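PDB 2HPG: ABC transporter, periplasmic substrate-binding protein from Thermotoga maritima, which probably binds a solute in the periplasm and hands it to a tripartite ATP-independent (TRAP) transporter in the inner membrane. Local coordinates for residues A[169-174]-A[302-307]; A[90-95]-A[309-314]; A[96-101]-A[105-110]; A[57-62]-A[128-133]. All coordinates share one frame; numbering follows the deposited sequence.

Contact 2 touches both contact 1 and contact 3, which do not touch each other; contact 4 touches none. Centres lie about 12 Å apart for contacts 1 and 2, about 11 Å for 2 and 3, and about 24 to 26 Å from contact 4 to the rest. Consecutive helices 291-305 and 308-318 supply one side of contacts 1 and 2; helices 92-95 and 101-112 join contact 2 to 3. Contacts 3 and 4 close before contact 1 opens; contacts 1 and 3 are nested inside contact 2, contact 3 also inside contact 4, which crosses contact 2. The chain's end thus packs on much earlier helices, while contact 4 seats helix 58-64 on strand 130-146.

Contact 1: A[169-174]-A[302-307]; sequences WQESIR and YKNLGL
R174 NH1 and N304 ND2 both donate to one water, each over 3.1 Å, and the same water gives a hydrogen to E171 O. This is a water-mediated helix-helix contact at the surface, joining helix 167-176 to the last turn of helix 291-305, which G306 closes in a Schellman motif. The water lies at the edge of the R174 guanidinium, in its plane. Its approach to E171 OE1 is too short to be taken as a normal bond. No direct polar bond crosses here: E171 OE1 stays 3.9 Å from N304 ND2, with the carboxylate and amide planes 74° apart. The bend at chi2 of E171 (-72°) turns its carboxylate toward the N304 side while E171 CG stays on L305, 3.9 Å from L305 CD2. Glutamate suits the place because it offers both a greasy shaft and a polar end. At E171, an alanine would probably strip from L305 the CG methylene it packs on and leave N304 and R174 without a carboxylate nearby. N304 OD1 is engaged by Q300. Glycine suits position 306, whose phi is positive, and beyond it L307 N reaches back 2.8 Å to Y302 O.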
# COMPACT_ATOMS: atom_id res chain seq x y z
N TRP A 169 0.18 -8.73 6.55
CA TRP A 169 0.19 -9.57 5.34
C TRP A 169 0.20 -11.07 5.65
O TRP A 169 -0.60 -11.83 5.10
CB TRP A 169 1.43 -9.29 4.52
CG TRP A 169 1.70 -7.87 4.15
CD1 TRP A 169 2.55 -7.03 4.80
CD2 TRP A 169 1.24 -7.16 2.98
NE1 TRP A 169 2.63 -5.83 4.12
CE2 TRP A 169 1.83 -5.88 3.01
CE3 TRP A 169 0.39 -7.48 1.92
CZ2 TRP A 169 1.60 -4.92 2.02
CZ3 TRP A 169 0.16 -6.54 0.93
CH2 TRP A 169 0.76 -5.26 0.99
N GLN A 170 1.14 -11.49 6.49
CA GLN A 170 1.35 -12.90 6.78
C GLN A 170 0.09 -13.52 7.38
O GLN A 170 -0.38 -14.57 6.92
CB GLN A 170 2.54 -13.10 7.72
CG GLN A 170 3.88 -12.65 7.17
CD GLN A 170 4.47 -13.58 6.16
OE1 GLN A 170 4.64 -14.75 6.45
NE2 GLN A 170 4.82 -13.06 4.98
N GLU A 171 -0.47 -12.86 8.38
CA GLU A 171 -1.66 -13.36 9.08
C GLU A 171 -2.89 -13.35 8.20
O GLU A 171 -3.71 -14.24 8.29
CB GLU A 171 -1.94 -12.50 10.31
CG GLU A 171 -0.85 -12.57 11.35
CD GLU A 171 -0.81 -13.89 12.07
OE1 GLU A 171 -1.84 -14.61 12.07
OE2 GLU A 171 0.27 -14.21 12.64
N SER A 172 -3.02 -12.33 7.35
CA SER A 172 -4.09 -12.26 6.37
C SER A 172 -4.07 -13.46 5.39
O SER A 172 -5.08 -14.15 5.24
CB SER A 172 -4.00 -10.95 5.59
OG SER A 172 -4.41 -9.86 6.40
N ILE A 173 -2.92 -13.69 4.76
CA ILE A 173 -2.79 -14.78 3.79
C ILE A 173 -2.95 -16.15 4.44
O ILE A 173 -3.54 -17.08 3.86
CB ILE A 173 -1.44 -14.70 3.02
CG1 ILE A 173 -1.41 -13.46 2.12
CG2 ILE A 173 -1.21 -15.95 2.20
CD1 ILE A 173 -2.64 -13.28 1.24
N ARG A 174 -2.44 -16.26 5.67
CA ARG A 174 -2.67 -17.46 6.48
C ARG A 174 -4.16 -17.69 6.78
O ARG A 174 -4.64 -18.80 6.68
CB ARG A 174 -1.87 -17.40 7.78
CG ARG A 174 -1.93 -18.65 8.61
CD ARG A 174 -1.01 -18.53 9.80
NE ARG A 174 -1.17 -19.61 10.78
CZ ARG A 174 -2.11 -19.64 11.73
NH1 ARG A 174 -3.01 -18.67 11.84
NH2 ARG A 174 -2.16 -20.66 12.60
N TYR A 302 -8.12 -10.43 11.70
CA TYR A 302 -8.45 -9.27 12.53
C TYR A 302 -8.42 -9.68 14.02
O TYR A 302 -7.84 -8.97 14.86
CB TYR A 302 -9.80 -8.69 12.15
CG TYR A 302 -9.82 -7.98 10.80
CD1 TYR A 302 -9.92 -6.60 10.72
CD2 TYR A 302 -9.75 -8.69 9.61
CE1 TYR A 302 -9.94 -5.95 9.48
CE2 TYR A 302 -9.76 -8.05 8.38
CZ TYR A 302 -9.84 -6.68 8.32
OH TYR A 302 -9.86 -6.05 7.10
N LYS A 303 -8.99 -10.84 14.32
CA LYS A 303 -9.01 -11.36 15.68
C LYS A 303 -7.63 -11.79 16.18
O LYS A 303 -7.25 -11.48 17.30
CB LYS A 303 -10.00 -12.52 15.77
CG LYS A 303 -11.47 -12.07 15.65
CD LYS A 303 -12.47 -13.24 15.46
CE LYS A 303 -12.03 -14.54 16.14
NZ LYS A 303 -11.68 -14.39 17.59
N ASN A 304 -6.86 -12.50 15.35
CA ASN A 304 -5.53 -12.94 15.76
C ASN A 304 -4.57 -11.79 16.10
O ASN A 304 -3.68 -11.94 16.95
CB ASN A 304 -4.91 -13.84 14.69
CG ASN A 304 -5.59 -15.19 14.59
OD1 ASN A 304 -6.60 -15.43 15.26
ND2 ASN A 304 -5.05 -16.08 13.74
N LEU A 305 -4.76 -10.65 15.45
CA LEU A 305 -3.89 -9.50 15.66
C LEU A 305 -4.47 -8.49 16.64
O LEU A 305 -3.75 -7.62 17.07
CB LEU A 305 -3.57 -8.80 14.32
CG LEU A 305 -2.63 -9.59 13.39
CD1 LEU A 305 -2.42 -8.86 12.07
CD2 LEU A 305 -1.30 -9.84 14.08
N GLY A 306 -5.75 -8.60 16.97
CA GLY A 306 -6.40 -7.67 17.90
C GLY A 306 -6.85 -6.37 17.27
O GLY A 306 -6.77 -5.31 17.91
N LEU A 307 -7.34 -6.44 16.03
CA LEU A 307 -7.70 -5.26 15.25
C LEU A 307 -9.17 -5.18 14.84
O LEU A 307 -9.56 -4.28 14.10
CB LEU A 307 -6.82 -5.18 13.99
CG LEU A 307 -5.32 -5.11 14.28
CD1 LEU A 307 -4.49 -5.28 13.02
CD2 LEU A 307 -5.01 -3.80 14.98
O HOH W 1 -3.69 -15.76 10.97

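Contact 2: A[90-95]-A[309-314]; sequences AYFIDF and NALNQL
F92 and L311 meet because each has its CG anti to its own backbone N (chi1 171° and 174°), which carries ring and isobutyl group into the space between helices 92-95 and 308-318. The two side chains slide past each other in opposite directions, and L311 CD1 comes to 3.8 Å from F92 CD1, obliquely to the ring. One turn later L314 crosses F92 at about a right angle. Its CD1 sits at the ring edge, near the plane, 3.9 Å from both F92 CE1 and F92 CZ. F95, one turn on from F92, closes on L311 from its own side: L311 CD1 lies 4.0 Å from F95 CB, and L311 CD2 lies equally far from F95 CD2. Leucine suits position 311 because its fork divides the work, CD1 meeting F92 and F95 CB while CD2 meets the F95 ring.

Y91 CB rests over one face of the F95 ring, offset toward the rim, and K299 makes a cation-pi contact with that ring. Y302 and I111 also pack on F92, so its ring is enclosed by three helices. Replacing F92 with an alanine is likely to open a gap at L311 CD1 and leave L314 CD1 without its aromatic neighbour. No hydrogen bond joins the two segments, and their association is therefore apolar, resting on shape and on the exclusion of water as the C-terminal helix docks onto a short helix over 200 residues earlier.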
# COMPACT_ATOMS: atom_id res chain seq x y z
N ALA A 90 -6.65 -8.02 5.12
CA ALA A 90 -7.42 -8.54 3.98
C ALA A 90 -8.83 -7.98 4.00
O ALA A 90 -9.45 -7.94 5.04
CB ALA A 90 -7.45 -10.07 3.99
N TYR A 91 -9.28 -7.52 2.84
CA TYR A 91 -10.64 -6.99 2.61
C TYR A 91 -11.05 -5.75 3.39
O TYR A 91 -12.21 -5.35 3.29
CB TYR A 91 -11.73 -8.08 2.75
CG TYR A 91 -11.57 -9.13 1.70
CD1 TYR A 91 -11.00 -10.35 1.99
CD2 TYR A 91 -11.93 -8.87 0.38
CE1 TYR A 91 -10.80 -11.30 1.00
CE2 TYR A 91 -11.75 -9.83 -0.62
CZ TYR A 91 -11.20 -11.04 -0.29
OH TYR A 91 -11.00 -11.99 -1.28
N PHE A 92 -10.12 -5.10 4.10
CA PHE A 92 -10.42 -3.85 4.80
C PHE A 92 -11.28 -2.87 3.98
O PHE A 92 -12.31 -2.39 4.47
CB PHE A 92 -9.12 -3.13 5.29
CG PHE A 92 -9.38 -1.73 5.83
CD1 PHE A 92 -9.84 -1.56 7.13
CD2 PHE A 92 -9.23 -0.62 5.01
CE1 PHE A 92 -10.12 -0.28 7.62
CE2 PHE A 92 -9.53 0.65 5.48
CZ PHE A 92 -9.96 0.83 6.80
N ILE A 93 -10.89 -2.53 2.76
CA ILE A 93 -11.65 -1.49 2.04
C ILE A 93 -13.06 -2.01 1.70
O ILE A 93 -14.01 -1.21 1.55
CB ILE A 93 -10.92 -0.96 0.77
CG1 ILE A 93 -11.29 0.51 0.51
CG2 ILE A 93 -11.26 -1.78 -0.45
CD1 ILE A 93 -10.58 1.50 1.44
N ASP A 94 -13.22 -3.33 1.61
CA ASP A 94 -14.53 -3.92 1.32
C ASP A 94 -15.43 -3.90 2.54
O ASP A 94 -16.61 -3.58 2.44
CB ASP A 94 -14.42 -5.34 0.79
CG ASP A 94 -14.11 -5.38 -0.68
OD1 ASP A 94 -15.05 -5.55 -1.48
OD2 ASP A 94 -12.93 -5.20 -1.04
N PHE A 95 -14.86 -4.24 3.69
CA PHE A 95 -15.55 -4.08 4.97
C PHE A 95 -15.94 -2.63 5.23
O PHE A 95 -16.93 -2.38 5.90
CB PHE A 95 -14.71 -4.61 6.11
CG PHE A 95 -14.42 -6.08 6.03
CD1 PHE A 95 -15.40 -6.98 5.65
CD2 PHE A 95 -13.20 -6.58 6.43
CE1 PHE A 95 -15.15 -8.34 5.62
CE2 PHE A 95 -12.93 -7.93 6.39
CZ PHE A 95 -13.90 -8.81 5.98
N ASN A 309 -11.81 -4.54 16.86
CA ASN A 309 -12.33 -3.30 17.46
C ASN A 309 -11.97 -2.09 16.63
O ASN A 309 -12.81 -1.20 16.40
CB ASN A 309 -11.84 -3.12 18.91
CG ASN A 309 -12.74 -3.81 19.94
OD1 ASN A 309 -13.94 -3.96 19.71
ND2 ASN A 309 -12.16 -4.21 21.07
N ALA A 310 -10.72 -2.05 16.16
CA ALA A 310 -10.24 -0.96 15.30
C ALA A 310 -11.09 -0.79 14.05
O ALA A 310 -11.44 0.32 13.68
CB ALA A 310 -8.77 -1.18 14.91
N LEU A 311 -11.41 -1.90 13.38
CA LEU A 311 -12.25 -1.89 12.17
C LEU A 311 -13.66 -1.35 12.48
O LEU A 311 -14.16 -0.43 11.82
CB LEU A 311 -12.36 -3.31 11.59
CG LEU A 311 -13.31 -3.54 10.41
CD1 LEU A 311 -12.82 -2.83 9.17
CD2 LEU A 311 -13.50 -5.02 10.14
N ASN A 312 -14.27 -1.93 13.50
CA ASN A 312 -15.61 -1.54 13.94
C ASN A 312 -15.69 -0.06 14.31
O ASN A 312 -16.64 0.66 13.92
CB ASN A 312 -16.02 -2.41 15.13
CG ASN A 312 -16.34 -3.83 14.71
OD1 ASN A 312 -16.99 -4.04 13.69
ND2 ASN A 312 -15.87 -4.81 15.48
N GLN A 313 -14.66 0.40 15.01
CA GLN A 313 -14.58 1.80 15.36
C GLN A 313 -14.55 2.67 14.12
O GLN A 313 -15.23 3.68 14.08
CB GLN A 313 -13.36 2.09 16.24
CG GLN A 313 -13.41 3.48 16.87
CD GLN A 313 -14.66 3.71 17.74
OE1 GLN A 313 -14.95 2.92 18.65
NE2 GLN A 313 -15.39 4.79 17.47
N LEU A 314 -13.79 2.28 13.11
CA LEU A 314 -13.78 3.03 11.84
C LEU A 314 -15.12 2.95 11.08
O LEU A 314 -15.56 3.94 10.47
CB LEU A 314 -12.62 2.57 10.94
CG LEU A 314 -11.22 3.11 11.26
CD1 LEU A 314 -10.15 2.49 10.34
CD2 LEU A 314 -11.19 4.65 11.17

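Contact 3: A[96-101]-A[105-110]; sequences MGAKTP and IEVLKK
V107 turns its two methyl groups to different parts of the loop in front of its helix. CG2 lies 3.7 Å from the backbone oxygen M96 O and 4.3 Å from A98 CB, whereas CG1 faces M96 CB at 3.8 Å; M96 is a selenomethionine modelled in two conformers, so the backbone contact is the firmer one. With CG1 anti to the backbone N (chi1 151°, somewhat twisted from the ideal), both methyls point out of helix 101-112 into the curve of the preceding loop. A branched side chain of this size spans the curve, while the small methyl of A98 lets the loop run close to the helix.

The loop follows from how the two helices end and begin. G97, with positive phi, completes a Schellman motif after helix 92-95, and a CB there would be jammed against the preceding carbonyl, so glycine fits. T100 is the N-cap of helix 101-112, its OG1 capping E103 N. Proline suits the first turn that follows, where its lack of an N-H costs nothing, and P101 O accepts I105 N over 3.2 Å in a nearly straight bond (165°).

On the same helix, bent chains form a salt bridge, K110 NZ 2.6 Å from E106 OE2, met from above the carboxylate plane (38° out). Loop and helix thus meet through apolar carbon contacts, while the one hydrogen bond between the segments belongs to the helix's first turn.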
# COMPACT_ATOMS: atom_id res chain seq x y z
N MSE A 96 -15.17 -1.67 4.71
CA MSE A 96 -15.55 -0.27 4.88
C MSE A 96 -16.62 0.16 3.87
O MSE A 96 -17.11 1.30 3.93
CB MSE A 96 -14.32 0.65 4.79
CG MSE A 96 -13.24 0.35 5.83
SE MSE A 96 -13.82 0.49 7.70
CE MSE A 96 -14.50 2.34 7.66
N GLY A 97 -16.97 -0.73 2.94
CA GLY A 97 -18.08 -0.52 2.01
C GLY A 97 -17.71 -0.05 0.61
O GLY A 97 -18.59 0.23 -0.20
N ALA A 98 -16.41 0.05 0.32
CA ALA A 98 -15.96 0.52 -0.98
C ALA A 98 -16.02 -0.63 -1.95
O ALA A 98 -15.54 -1.73 -1.66
CB ALA A 98 -14.55 1.05 -0.90
N LYS A 99 -16.66 -0.39 -3.09
CA LYS A 99 -16.80 -1.42 -4.13
C LYS A 99 -16.38 -0.94 -5.51
O LYS A 99 -16.50 -1.70 -6.47
CB LYS A 99 -18.24 -1.94 -4.19
CG LYS A 99 -18.72 -2.61 -2.93
CD LYS A 99 -18.14 -4.00 -2.79
CE LYS A 99 -18.09 -4.40 -1.34
NZ LYS A 99 -17.77 -5.83 -1.20
N THR A 100 -15.93 0.31 -5.64
CA THR A 100 -15.37 0.86 -6.89
C THR A 100 -14.17 1.73 -6.54
O THR A 100 -14.02 2.11 -5.39
CB THR A 100 -16.37 1.72 -7.63
OG1 THR A 100 -16.56 2.96 -6.92
CG2 THR A 100 -17.71 0.98 -7.77
N PRO A 101 -13.30 2.03 -7.51
CA PRO A 101 -12.18 2.98 -7.28
C PRO A 101 -12.59 4.31 -6.63
O PRO A 101 -12.04 4.68 -5.60
CB PRO A 101 -11.59 3.17 -8.68
CG PRO A 101 -11.85 1.82 -9.34
CD PRO A 101 -13.23 1.45 -8.87
N ILE A 105 -11.54 5.87 -2.66
CA ILE A 105 -11.01 7.20 -2.36
C ILE A 105 -11.91 7.98 -1.42
O ILE A 105 -11.43 8.68 -0.52
CB ILE A 105 -10.84 8.06 -3.66
CG1 ILE A 105 -9.71 7.52 -4.55
CG2 ILE A 105 -10.61 9.55 -3.34
CD1 ILE A 105 -8.41 7.18 -3.81
N GLU A 106 -13.23 7.88 -1.63
CA GLU A 106 -14.18 8.57 -0.76
C GLU A 106 -14.16 8.00 0.66
O GLU A 106 -14.21 8.76 1.62
CB GLU A 106 -15.61 8.56 -1.34
CG GLU A 106 -16.63 9.35 -0.48
CD GLU A 106 -16.10 10.73 -0.02
OE1 GLU A 106 -15.68 11.55 -0.88
OE2 GLU A 106 -16.11 10.99 1.20
N VAL A 107 -14.07 6.69 0.80
CA VAL A 107 -13.90 6.05 2.11
C VAL A 107 -12.62 6.52 2.83
O VAL A 107 -12.63 6.74 4.04
CB VAL A 107 -13.90 4.50 2.00
CG1 VAL A 107 -13.06 3.85 3.08
CG2 VAL A 107 -15.32 3.98 2.09
N LEU A 108 -11.52 6.64 2.08
CA LEU A 108 -10.25 7.12 2.63
C LEU A 108 -10.41 8.55 3.17
O LEU A 108 -9.97 8.85 4.27
CB LEU A 108 -9.13 7.06 1.57
CG LEU A 108 -8.68 5.67 1.11
CD1 LEU A 108 -7.48 5.74 0.16
CD2 LEU A 108 -8.36 4.76 2.28
N LYS A 109 -11.07 9.41 2.41
CA LYS A 109 -11.38 10.78 2.90
C LYS A 109 -12.19 10.76 4.19
O LYS A 109 -11.92 11.52 5.11
CB LYS A 109 -12.10 11.60 1.85
CG LYS A 109 -11.27 11.80 0.62
CD LYS A 109 -11.99 12.60 -0.43
CE LYS A 109 -11.11 12.78 -1.64
NZ LYS A 109 -11.86 13.31 -2.80
N LYS A 110 -13.19 9.88 4.27
CA LYS A 110 -13.99 9.75 5.48
C LYS A 110 -13.15 9.20 6.62
O LYS A 110 -13.36 9.58 7.77
CB LYS A 110 -15.21 8.85 5.24
CG LYS A 110 -16.30 9.52 4.41
CD LYS A 110 -17.12 10.53 5.26
CE LYS A 110 -18.24 11.22 4.45
NZ LYS A 110 -17.73 11.68 3.10

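Contact 4: A[57-62]-A[128-133]; sequences DIIEQI and FGIKVL
I62 meets the flat peptide group that links G129 to I130 at its carbonyl end: I62 CG2 lies 3.4 Å from G129 O, well out of the peptide plane. From another direction a water donates to that same G129 O over 3.0 Å and to I62 O over 3.1 Å, spending both its hydrogens on the two carbonyls. The neighbouring flat group, the F128 ring, leads away from I62 and stacks edge-to-face with Y80.

Beyond the peptide the contact is a meeting of isoleucines. I62 and I130 cross at about a right angle, with I62 CG2 3.8 Å from I130 CG1. The CG2 of I62 stands anti to its backbone N because CG1 takes the place anti to the carbonyl carbon (chi1 -62°), and the methyl thereby projects toward the strand. One turn earlier I59 CG2 comes within 4.2 Å of I130 CD1, so the long arm of I130 lies against two successive turns of the helix. I232 of strand 218-234 also packs against I59 and I130.

This is helix-on-sheet packing, with helix 58-64 lying over the start of strand 130-146. Positive phi suits glycine at position 129, where a CB would point toward the helix. Beta-branching suits I130 in the strand; at I59 and I62 bulky apolar surface suits the buried face. Apolar packing thus brings helix and strand together, and the water links two carbonyl oxygens, both acceptors; I62 O also takes a weak bond from S234 OG.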
# COMPACT_ATOMS: atom_id res chain seq x y z
N ASP A 57 16.76 1.43 8.54
CA ASP A 57 15.94 1.73 9.70
C ASP A 57 15.23 3.06 9.44
O ASP A 57 15.52 4.09 10.05
CB ASP A 57 16.81 1.78 10.96
CG ASP A 57 16.05 1.32 12.21
OD1 ASP A 57 14.81 1.58 12.31
OD2 ASP A 57 16.69 0.69 13.08
N ILE A 58 14.26 3.01 8.52
CA ILE A 58 13.61 4.22 8.00
C ILE A 58 12.87 5.02 9.09
O ILE A 58 12.86 6.24 9.06
CB ILE A 58 12.65 3.90 6.79
CG1 ILE A 58 11.42 3.09 7.23
CG2 ILE A 58 13.42 3.16 5.69
CD1 ILE A 58 10.44 2.79 6.10
N ILE A 59 12.28 4.32 10.05
CA ILE A 59 11.55 4.98 11.13
C ILE A 59 12.49 5.69 12.09
O ILE A 59 12.19 6.77 12.57
CB ILE A 59 10.66 3.97 11.93
CG1 ILE A 59 9.61 3.34 11.00
CG2 ILE A 59 9.99 4.65 13.14
CD1 ILE A 59 8.76 4.35 10.25
N GLU A 60 13.65 5.08 12.35
CA GLU A 60 14.61 5.67 13.28
C GLU A 60 15.14 7.02 12.76
O GLU A 60 15.41 7.92 13.55
CB GLU A 60 15.76 4.68 13.57
CG GLU A 60 16.58 4.97 14.85
CD GLU A 60 15.77 4.94 16.17
OE1 GLU A 60 15.20 6.00 16.55
OE2 GLU A 60 15.73 3.88 16.83
N GLN A 61 15.23 7.17 11.44
CA GLN A 61 15.59 8.44 10.81
C GLN A 61 14.52 9.50 11.02
O GLN A 61 14.81 10.64 11.39
CB GLN A 61 15.83 8.24 9.32
CG GLN A 61 16.98 7.32 9.02
CD GLN A 61 17.10 6.96 7.56
OE1 GLN A 61 17.05 5.78 7.20
NE2 GLN A 61 17.29 7.96 6.70
N ILE A 62 13.27 9.11 10.77
CA ILE A 62 12.08 9.95 11.06
C ILE A 62 12.06 10.41 12.53
O ILE A 62 11.82 11.58 12.81
CB ILE A 62 10.75 9.18 10.72
CG1 ILE A 62 10.67 8.82 9.22
CG2 ILE A 62 9.53 9.97 11.17
CD1 ILE A 62 10.41 9.98 8.32
N PHE A 128 5.91 9.02 18.57
CA PHE A 128 6.93 8.46 17.68
C PHE A 128 7.57 9.45 16.71
O PHE A 128 8.50 9.08 16.00
CB PHE A 128 6.34 7.28 16.89
CG PHE A 128 5.73 6.20 17.76
CD1 PHE A 128 6.53 5.18 18.30
CD2 PHE A 128 4.38 6.22 18.07
CE1 PHE A 128 5.97 4.19 19.12
CE2 PHE A 128 3.82 5.23 18.89
CZ PHE A 128 4.62 4.22 19.41
N GLY A 129 7.12 10.70 16.68
CA GLY A 129 7.70 11.68 15.77
C GLY A 129 7.39 11.48 14.29
O GLY A 129 8.05 12.09 13.43
N ILE A 130 6.38 10.66 13.99
CA ILE A 130 6.00 10.36 12.60
C ILE A 130 4.83 11.24 12.18
O ILE A 130 3.77 11.20 12.79
CB ILE A 130 5.56 8.90 12.44
CG1 ILE A 130 6.72 7.95 12.79
CG2 ILE A 130 5.06 8.63 10.99
CD1 ILE A 130 6.27 6.51 13.06
N LYS A 131 5.03 12.03 11.14
CA LYS A 131 3.98 12.83 10.55
C LYS A 131 3.50 12.13 9.26
O LYS A 131 4.29 11.91 8.33
CB LYS A 131 4.50 14.23 10.23
CG LYS A 131 3.60 15.13 9.40
CD LYS A 131 2.31 15.45 10.13
CE LYS A 131 1.37 16.22 9.25
NZ LYS A 131 0.12 16.56 9.98
N VAL A 132 2.21 11.79 9.21
CA VAL A 132 1.58 11.31 7.98
C VAL A 132 1.15 12.50 7.11
O VAL A 132 0.31 13.30 7.53
CB VAL A 132 0.36 10.39 8.33
CG1 VAL A 132 -0.36 9.89 7.08
CG2 VAL A 132 0.82 9.21 9.16
N LEU A 133 1.73 12.65 5.93
CA LEU A 133 1.34 13.72 5.03
C LEU A 133 0.12 13.32 4.19
O LEU A 133 -0.67 14.17 3.75
CB LEU A 133 2.47 14.06 4.06
CG LEU A 133 3.72 14.74 4.59
CD1 LEU A 133 4.71 14.82 3.45
CD2 LEU A 133 3.40 16.14 5.10
O HOH W 2 10.32 13.89 14.20